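Local coordinates for protein beta-L-arabinobiosidase (Bacteroides thetaiotaomicron, PDB 5MQR) that probably hydrolyses glycosidic bonds of plant pectin as a beta-L-arabinobiosidase, and may have exo-alpha-sialidase activity, at residues Trp735-Asp740 and Thr775-Thr780; His715-Arg720 and Ser751-Asp756. All blocks are in the same frame, centred on the assembly; numbering follows the deposited sequence.

Contact 1: residues Trp735-Asp740 and Thr775-Thr780; sequences WYRGND and TKDLET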
ATOM      1  N   TRP A 735       9.763  36.234 -17.810  1.00 27.03           N
ATOM      2  CA  TRP A 735      10.990  36.270 -18.609  1.00 26.96           C
ATOM      3  C   TRP A 735      10.729  36.707 -20.042  1.00 27.65           C
ATOM      4  O   TRP A 735      11.498  37.514 -20.570  1.00 28.32           O
ATOM      5  CB  TRP A 735      11.746  34.924 -18.616  1.00 26.09           C
ATOM      6  CG  TRP A 735      12.634  34.726 -17.459  1.00 25.25           C
ATOM      7  CD1 TRP A 735      12.481  33.811 -16.463  1.00 24.68           C
ATOM      8  CD2 TRP A 735      13.816  35.468 -17.147  1.00 25.38           C
ATOM      9  NE1 TRP A 735      13.496  33.929 -15.552  1.00 24.41           N
ATOM     10  CE2 TRP A 735      14.323  34.953 -15.939  1.00 25.04           C
ATOM     11  CE3 TRP A 735      14.493  36.512 -17.768  1.00 25.95           C
ATOM     12  CZ2 TRP A 735      15.491  35.443 -15.351  1.00 25.06           C
ATOM     13  CZ3 TRP A 735      15.644  37.007 -17.177  1.00 25.98           C
ATOM     14  CH2 TRP A 735      16.139  36.458 -15.995  1.00 25.67           C
ATOM     15  N   TYR A 736       9.664  36.198 -20.662  1.00 27.69           N
ATOM     16  CA  TYR A 736       9.467  36.395 -22.116  1.00 28.76           C
ATOM     17  C   TYR A 736       8.571  37.574 -22.494  1.00 29.84           C
ATOM     18  O   TYR A 736       8.643  38.067 -23.623  1.00 30.93           O
ATOM     19  CB  TYR A 736       8.969  35.109 -22.777  1.00 28.21           C
ATOM     20  CG  TYR A 736      10.045  34.052 -22.848  1.00 27.65           C
ATOM     21  CD1 TYR A 736      10.233  33.145 -21.808  1.00 26.88           C
ATOM     22  CD2 TYR A 736      10.893  33.964 -23.953  1.00 27.94           C
ATOM     23  CE1 TYR A 736      11.234  32.177 -21.863  1.00 26.73           C
ATOM     24  CE2 TYR A 736      11.897  33.005 -24.014  1.00 27.56           C
ATOM     25  CZ  TYR A 736      12.057  32.106 -22.974  1.00 26.90           C
ATOM     26  OH  TYR A 736      13.039  31.160 -23.029  1.00 26.25           O
ATOM     27  N   ARG A 737       7.721  38.010 -21.568  1.00 30.29           N
ATOM     28  CA  ARG A 737       6.769  39.083 -21.837  1.00 31.51           C
ATOM     29  C   ARG A 737       6.744  40.165 -20.769  1.00 31.99           C
ATOM     30  O   ARG A 737       5.929  41.071 -20.835  1.00 32.14           O
ATOM     31  CB  ARG A 737       5.378  38.477 -21.989  1.00 31.40           C
ATOM     32  CG  ARG A 737       5.281  37.543 -23.184  1.00 31.54           C
ATOM     33  CD  ARG A 737       4.199  36.518 -23.006  1.00 31.25           C
ATOM     34  NE  ARG A 737       4.268  35.503 -24.052  1.00 31.59           N
ATOM     35  CZ  ARG A 737       3.339  34.576 -24.279  1.00 31.25           C
ATOM     36  NH1 ARG A 737       2.253  34.503 -23.524  1.00 30.78           N
ATOM     37  NH2 ARG A 737       3.503  33.715 -25.276  1.00 31.36           N
ATOM     38  N   GLY A 738       7.655  40.110 -19.809  1.00 32.44           N
ATOM     39  CA  GLY A 738       7.561  40.985 -18.654  1.00 33.51           C
ATOM     40  C   GLY A 738       8.260  42.313 -18.804  1.00 34.32           C
ATOM     41  O   GLY A 738       8.317  43.056 -17.847  1.00 34.96           O
ATOM     42  N   ASN A 739       8.801  42.603 -19.984  1.00 35.81           N
ATOM     43  CA  ASN A 739       9.523  43.845 -20.263  1.00 37.63           C
ATOM     44  C   ASN A 739       8.770  44.621 -21.363  1.00 39.74           C
ATOM     45  O   ASN A 739       9.098  44.513 -22.549  1.00 39.58           O
ATOM     46  CB  ASN A 739      10.960  43.502 -20.680  1.00 37.35           C
ATOM     47  CG  ASN A 739      11.760  44.713 -21.147  1.00 38.07           C
ATOM     48  OD1 ASN A 739      11.508  45.840 -20.738  1.00 39.29           O
ATOM     49  ND2 ASN A 739      12.741  44.469 -22.001  1.00 37.78           N
ATOM     50  N   ASP A 740       7.756  45.387 -20.952  1.00 42.30           N
ATOM     51  CA  ASP A 740       6.821  46.073 -21.882  1.00 44.49           C
ATOM     52  C   ASP A 740       6.228  45.097 -22.907  1.00 42.86           C
ATOM     53  O   ASP A 740       6.247  45.367 -24.115  1.00 43.83           O
ATOM     54  CB  ASP A 740       7.502  47.269 -22.603  1.00 47.99           C
ATOM     55  CG  ASP A 740       7.913  48.381 -21.641  1.00 51.45           C
ATOM     56  OD1 ASP A 740       7.047  48.796 -20.826  1.00 55.33           O
ATOM     57  OD2 ASP A 740       9.082  48.848 -21.697  1.00 52.79           O
ATOM     58  N   THR A 775       5.560  29.105 -28.294  1.00 36.12           N
ATOM     59  CA  THR A 775       6.367  28.689 -29.456  1.00 37.72           C
ATOM     60  C   THR A 775       7.049  29.879 -30.177  1.00 37.82           C
ATOM     61  O   THR A 775       8.261  29.845 -30.387  1.00 38.50           O
ATOM     62  CB  THR A 775       5.496  27.772 -30.380  1.00 38.66           C
ATOM     63  OG1 THR A 775       5.503  26.437 -29.835  1.00 39.88           O
ATOM     64  CG2 THR A 775       5.946  27.726 -31.769  1.00 39.65           C
ATOM     65  N   LYS A 776       6.294  30.919 -30.522  1.00 37.94           N
ATOM     66  CA  LYS A 776       6.872  32.087 -31.190  1.00 39.16           C
ATOM     67  C   LYS A 776       7.951  32.767 -30.360  1.00 36.68           C
ATOM     68  O   LYS A 776       8.996  33.111 -30.893  1.00 35.32           O
ATOM     69  CB  LYS A 776       5.799  33.114 -31.557  1.00 42.40           C
ATOM     70  CG  LYS A 776       4.884  32.635 -32.666  1.00 45.54           C
ATOM     71  CD  LYS A 776       3.968  33.755 -33.166  1.00 48.37           C
ATOM     72  CE  LYS A 776       2.695  33.203 -33.802  1.00 49.99           C
ATOM     73  NZ  LYS A 776       2.245  34.096 -34.913  1.00 52.58           N
ATOM     74  N   ASP A 777       7.692  32.910 -29.059  1.00 34.89           N
ATOM     75  CA  ASP A 777       8.637  33.512 -28.124  1.00 34.46           C
ATOM     76  C   ASP A 777       9.953  32.752 -28.104  1.00 33.41           C
ATOM     77  O   ASP A 777      11.025  33.374 -28.038  1.00 32.86           O
ATOM     78  CB  ASP A 777       8.106  33.543 -26.695  1.00 34.55           C
ATOM     79  CG  ASP A 777       6.779  34.244 -26.571  1.00 35.70           C
ATOM     80  OD1 ASP A 777       5.750  33.638 -27.005  1.00 37.45           O
ATOM     81  OD2 ASP A 777       6.759  35.372 -26.016  1.00 36.23           O
ATOM     82  N   LEU A 778       9.869  31.418 -28.155  1.00 32.61           N
ATOM     83  CA  LEU A 778      11.058  30.568 -28.189  1.00 32.01           C
ATOM     84  C   LEU A 778      11.810  30.634 -29.510  1.00 32.74           C
ATOM     85  O   LEU A 778      13.046  30.550 -29.507  1.00 32.43           O
ATOM     86  CB  LEU A 778      10.727  29.128 -27.844  1.00 31.46           C
ATOM     87  CG  LEU A 778      10.210  28.920 -26.418  1.00 30.55           C
ATOM     88  CD1 LEU A 778       9.693  27.490 -26.308  1.00 30.21           C
ATOM     89  CD2 LEU A 778      11.262  29.248 -25.363  1.00 29.94           C
ATOM     90  N   GLU A 779      11.091  30.811 -30.620  1.00 33.80           N
ATOM     91  CA  GLU A 779      11.739  30.997 -31.944  1.00 35.12           C
ATOM     92  C   GLU A 779      12.494  32.299 -31.994  1.00 34.59           C
ATOM     93  O   GLU A 779      13.615  32.335 -32.485  1.00 34.94           O
ATOM     94  CB  GLU A 779      10.734  30.992 -33.113  1.00 36.66           C
ATOM     95  CG  GLU A 779      10.006  29.687 -33.327  1.00 37.45           C
ATOM     96  CD  GLU A 779       8.902  29.809 -34.372  1.00 39.09           C
ATOM     97  OE1 GLU A 779       9.251  30.030 -35.542  1.00 40.00           O
ATOM     98  OE2 GLU A 779       7.700  29.667 -34.008  1.00 40.67           O
ATOM     99  N   THR A 780      11.861  33.369 -31.517  1.00 33.68           N
ATOM    100  CA  THR A 780      12.527  34.661 -31.412  1.00 33.63           C
ATOM    101  C   THR A 780      13.819  34.538 -30.577  1.00 32.65           C
ATOM    102  O   THR A 780      14.861  35.049 -30.976  1.00 31.87           O
ATOM    103  CB  THR A 780      11.597  35.740 -30.802  1.00 33.52           C
ATOM    104  OG1 THR A 780      10.427  35.859 -31.614  1.00 33.54           O
ATOM    105  CG2 THR A 780      12.321  37.137 -30.693  1.00 33.56           C
TER
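The carboxylate of Asp777 lies at the edge of the Arg737 guanidinium, with both oxygens in its plane. This is a side-on, bidentate salt bridge. Arg737 NE donates to Asp777 OD2 at 3.2 Å, and Arg737 NH2 donates to Asp777 OD1 at 2.8 Å. Both bonds are nearly straight. The two groups are not coplanar: their planes are turned 41° apart, so each oxygen is met from above the carboxylate plane. The Arg737 chain is extended from CG to NE, and this length carries the guanidinium across to helix 768-788. Arg737 NH1 makes another salt bridge, to Asp773, one turn earlier on that helix. A leucine in place of Arg737 would remove every one of these donors and would probably leave both aspartates without their charged mate, with the Asp777 carboxylate freer to turn.

The Tyr736 ring runs beside this pair. It stands almost perpendicular to the Asp777 carboxylate and meets Asp777 CB obliquely, with CD2 of the tyrosine 3.9 Å from that CB. Farther along the ring, Leu778 CD2 lies 3.8 Å from Tyr736 CZ. The phenol is held by a hydrogen bond to Glu781, while Asn754 adds a weak one. Leu778 also packs on Leu833 and Met836 of helix 820-839. The contact therefore sets a charged clamp, partly exposed, beside a buried patch where the tyrosine ring meets leucine. It ties helix 726-737 to helix 768-788. Helices joined this way are consistent with the (alpha/alpha)6 barrel of six-hairpin glycosidases.

Contact 2: residues His715-Arg720 and Ser751-Asp756; sequences HIYESR and SSWNAD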
ATOM      1  N   HIS A 715      15.730  26.113 -13.322  1.00 22.70           N
ATOM      2  CA  HIS A 715      14.493  26.579 -12.661  1.00 22.39           C
ATOM      3  C   HIS A 715      13.255  25.875 -13.203  1.00 21.84           C
ATOM      4  O   HIS A 715      12.384  25.464 -12.441  1.00 20.58           O
ATOM      5  CB  HIS A 715      14.297  28.099 -12.757  1.00 23.05           C
ATOM      6  CG  HIS A 715      15.379  28.887 -12.087  1.00 23.76           C
ATOM      7  ND1 HIS A 715      15.599  30.220 -12.348  1.00 24.33           N
ATOM      8  CD2 HIS A 715      16.336  28.511 -11.198  1.00 23.78           C
ATOM      9  CE1 HIS A 715      16.630  30.638 -11.629  1.00 24.46           C
ATOM     10  NE2 HIS A 715      17.091  29.620 -10.917  1.00 23.68           N
ATOM     11  N   ILE A 716      13.197  25.722 -14.518  1.00 21.99           N
ATOM     12  CA  ILE A 716      12.049  25.097 -15.158  1.00 21.90           C
ATOM     13  C   ILE A 716      12.054  23.595 -14.916  1.00 21.43           C
ATOM     14  O   ILE A 716      11.004  23.015 -14.628  1.00 21.07           O
ATOM     15  CB  ILE A 716      11.992  25.421 -16.660  1.00 22.03           C
ATOM     16  CG1 ILE A 716      11.790  26.926 -16.841  1.00 22.41           C
ATOM     17  CG2 ILE A 716      10.874  24.648 -17.337  1.00 21.91           C
ATOM     18  CD1 ILE A 716      12.101  27.437 -18.227  1.00 22.72           C
ATOM     19  N   TYR A 717      13.215  22.966 -15.055  1.00 21.52           N
ATOM     20  CA  TYR A 717      13.320  21.508 -14.838  1.00 21.37           C
ATOM     21  C   TYR A 717      12.931  21.122 -13.400  1.00 21.25           C
ATOM     22  O   TYR A 717      12.296  20.087 -13.184  1.00 20.81           O
ATOM     23  CB  TYR A 717      14.706  20.964 -15.190  1.00 21.29           C
ATOM     24  CG  TYR A 717      14.880  20.428 -16.620  1.00 21.95           C
ATOM     25  CD1 TYR A 717      15.035  21.276 -17.710  1.00 22.10           C
ATOM     26  CD2 TYR A 717      14.947  19.045 -16.863  1.00 21.95           C
ATOM     27  CE1 TYR A 717      15.223  20.768 -18.987  1.00 22.40           C
ATOM     28  CE2 TYR A 717      15.136  18.540 -18.124  1.00 22.08           C
ATOM     29  CZ  TYR A 717      15.262  19.397 -19.195  1.00 22.59           C
ATOM     30  OH  TYR A 717      15.423  18.845 -20.458  1.00 22.91           O
ATOM     31  N   GLU A 718      13.295  21.953 -12.424  1.00 21.15           N
ATOM     32  CA  GLU A 718      12.919  21.704 -11.044  1.00 20.77           C
ATOM     33  C   GLU A 718      11.464  22.048 -10.788  1.00 20.89           C
ATOM     34  O   GLU A 718      10.744  21.262 -10.169  1.00 20.63           O
ATOM     35  CB  GLU A 718      13.781  22.491 -10.072  1.00 20.75           C
ATOM     36  CG  GLU A 718      13.670  22.045  -8.605  1.00 20.25           C
ATOM     37  CD  GLU A 718      14.626  20.910  -8.243  1.00 20.13           C
ATOM     38  OE1 GLU A 718      15.062  20.172  -9.161  1.00 19.59           O
ATOM     39  OE2 GLU A 718      14.957  20.764  -7.039  1.00 19.34           O
ATOM     40  N   SER A 719      11.042  23.220 -11.240  1.00 20.95           N
ATOM     41  CA  SER A 719       9.729  23.740 -10.899  1.00 20.88           C
ATOM     42  C   SER A 719       8.589  23.077 -11.651  1.00 21.21           C
ATOM     43  O   SER A 719       7.431  23.272 -11.294  1.00 20.95           O
ATOM     44  CB  SER A 719       9.676  25.244 -11.111  1.00 21.18           C
ATOM     45  OG  SER A 719      10.692  25.886 -10.346  1.00 21.65           O
ATOM     46  N   ARG A 720       8.895  22.296 -12.689  1.00 21.59           N
ATOM     47  CA  ARG A 720       7.839  21.664 -13.487  1.00 21.59           C
ATOM     48  C   ARG A 720       7.020  20.656 -12.678  1.00 21.39           C
ATOM     49  O   ARG A 720       5.925  20.305 -13.101  1.00 21.81           O
ATOM     50  CB  ARG A 720       8.397  21.023 -14.759  1.00 21.67           C
ATOM     51  CG  ARG A 720       9.273  19.797 -14.521  1.00 21.35           C
ATOM     52  CD  ARG A 720       9.921  19.328 -15.815  1.00 21.47           C
ATOM     53  NE  ARG A 720      10.982  18.346 -15.561  1.00 21.06           N
ATOM     54  CZ  ARG A 720      11.395  17.413 -16.427  1.00 20.96           C
ATOM     55  NH1 ARG A 720      10.814  17.284 -17.614  1.00 21.24           N
ATOM     56  NH2 ARG A 720      12.379  16.575 -16.087  1.00 20.69           N
ATOM     57  N   SER A 751      23.791  32.062 -21.810  1.00 30.16           N
ATOM     58  CA  SER A 751      23.398  30.991 -22.691  1.00 29.82           C
ATOM     59  C   SER A 751      22.078  30.399 -22.216  1.00 28.76           C
ATOM     60  O   SER A 751      21.733  30.470 -21.028  1.00 27.44           O
ATOM     61  CB  SER A 751      24.460  29.893 -22.727  1.00 30.10           C
ATOM     62  OG  SER A 751      25.725  30.390 -23.129  1.00 30.41           O
ATOM     63  N   SER A 752      21.350  29.817 -23.167  1.00 28.41           N
ATOM     64  CA  SER A 752      19.989  29.327 -22.924  1.00 27.89           C
ATOM     65  C   SER A 752      19.738  27.931 -23.485  1.00 26.69           C
ATOM     66  O   SER A 752      20.041  27.676 -24.667  1.00 27.09           O
ATOM     67  CB  SER A 752      18.980  30.293 -23.555  1.00 28.44           C
ATOM     68  OG  SER A 752      17.679  29.748 -23.493  1.00 28.77           O
ATOM     69  N   TRP A 753      19.169  27.055 -22.645  1.00 25.22           N
ATOM     70  CA  TRP A 753      18.498  25.832 -23.117  1.00 24.65           C
ATOM     71  C   TRP A 753      17.007  25.890 -22.860  1.00 24.61           C
ATOM     72  O   TRP A 753      16.352  24.875 -22.686  1.00 24.24           O
ATOM     73  CB  TRP A 753      19.147  24.545 -22.588  1.00 23.99           C
ATOM     74  CG  TRP A 753      19.010  24.163 -21.143  1.00 23.40           C
ATOM     75  CD1 TRP A 753      18.085  23.346 -20.624  1.00 22.99           C
ATOM     76  CD2 TRP A 753      19.878  24.519 -20.059  1.00 23.12           C
ATOM     77  NE1 TRP A 753      18.283  23.178 -19.287  1.00 22.71           N
ATOM     78  CE2 TRP A 753      19.392  23.879 -18.913  1.00 22.63           C
ATOM     79  CE3 TRP A 753      21.027  25.300 -19.951  1.00 23.08           C
ATOM     80  CZ2 TRP A 753      19.995  24.010 -17.665  1.00 22.16           C
ATOM     81  CZ3 TRP A 753      21.633  25.428 -18.709  1.00 22.83           C
ATOM     82  CH2 TRP A 753      21.112  24.796 -17.582  1.00 22.42           C
ATOM     83  N   ASN A 754      16.436  27.083 -22.959  1.00 24.97           N
ATOM     84  CA  ASN A 754      15.063  27.289 -22.507  1.00 24.68           C
ATOM     85  C   ASN A 754      13.979  26.686 -23.367  1.00 24.54           C
ATOM     86  O   ASN A 754      12.910  26.361 -22.838  1.00 22.95           O
ATOM     87  CB  ASN A 754      14.781  28.764 -22.293  1.00 25.22           C
ATOM     88  CG  ASN A 754      15.578  29.335 -21.146  1.00 25.58           C
ATOM     89  OD1 ASN A 754      16.024  28.612 -20.235  1.00 25.38           O
ATOM     90  ND2 ASN A 754      15.804  30.634 -21.199  1.00 26.73           N
ATOM     91  N   ALA A 755      14.227  26.529 -24.664  1.00 25.06           N
ATOM     92  CA  ALA A 755      13.229  25.848 -25.480  1.00 25.73           C
ATOM     93  C   ALA A 755      13.162  24.382 -25.083  1.00 24.97           C
ATOM     94  O   ALA A 755      12.074  23.844 -24.910  1.00 24.87           O
ATOM     95  CB  ALA A 755      13.496  26.002 -26.958  1.00 26.79           C
ATOM     96  N   ASP A 756      14.315  23.747 -24.889  1.00 24.55           N
ATOM     97  CA  ASP A 756      14.340  22.381 -24.306  1.00 24.13           C
ATOM     98  C   ASP A 756      13.630  22.314 -22.975  1.00 23.33           C
ATOM     99  O   ASP A 756      12.886  21.390 -22.757  1.00 23.38           O
ATOM    100  CB  ASP A 756      15.759  21.849 -24.152  1.00 24.10           C
ATOM    101  CG  ASP A 756      15.838  20.602 -23.324  1.00 23.90           C
ATOM    102  OD1 ASP A 756      15.714  19.494 -23.898  1.00 24.21           O
ATOM    103  OD2 ASP A 756      16.054  20.748 -22.095  1.00 23.48           O
TER
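Tyr717 meets Trp753 and Asp756 in a buried aromatic and polar contact. It joins helix 712-719 to the start of helix 754-765 in the MGH1-like glycoside hydrolase domain. Trp753 holds the N-cap position of the second helix, and Asp756 sits in its first turn. The aromatic rings cross obliquely, their planes 58° apart. Tyr717 CE1 comes to the edge of the indole, 3.9 Å from Trp753 NE1. Trp753 CG lies between the backbone N and the carbonyl carbon (chi1 71°), and this turn brings the five-membered ring to the tyrosine.

Asp756 holds its CG anti to the backbone N (chi1 169°), which carries OD2 to the phenol. Tyr717 OH donates to Asp756 OD2 at 2.6 Å, on the syn side of that oxygen. The carboxylate is turned only slightly from the plane of the tyrosine ring and stays at its edge. Tyr717 CD2 lies over one face of the Arg720 guanidinium, 3.6 Å above its plane and offset toward the rim. Arg720 NE bonds to Tyr717 O, NH1 to Ala760 O, and NH2 forms a salt bridge with Asp1023. Before the helix, Ser752 OG accepts from Asn754 N in an ST turn and is hydrogen-bonded to Glu781.

The phenol proton goes to Asp756, a directional tie likely to fix how its carboxylate is turned. The indole N-H is satisfied elsewhere, leaving the Tyr717–Trp753 pair to van der Waals contact.

How the contacts relate
Both contacts lie in the same helical glycoside hydrolase domain, and their centres are about 14 Å apart. Contact 2 is buried; contact 1 is only partly so, with its charged pair toward the surface. They hold different helices together: 726-737 with 768-788 in contact 1, and 712-719 with 754-765 in contact 2. The chemistry follows the place. A salt bridge serves the outer contact, and a phenol-carboxylate bond with an aromatic pair serves the inner one. Glu781 links the two, bonding Tyr736 OH through OE1 and Ser752 OG through OE2. They also touch: Leu778 CD2 packs 3.9 Å from Ala755 CA, so helix 754-765 borders both contacts.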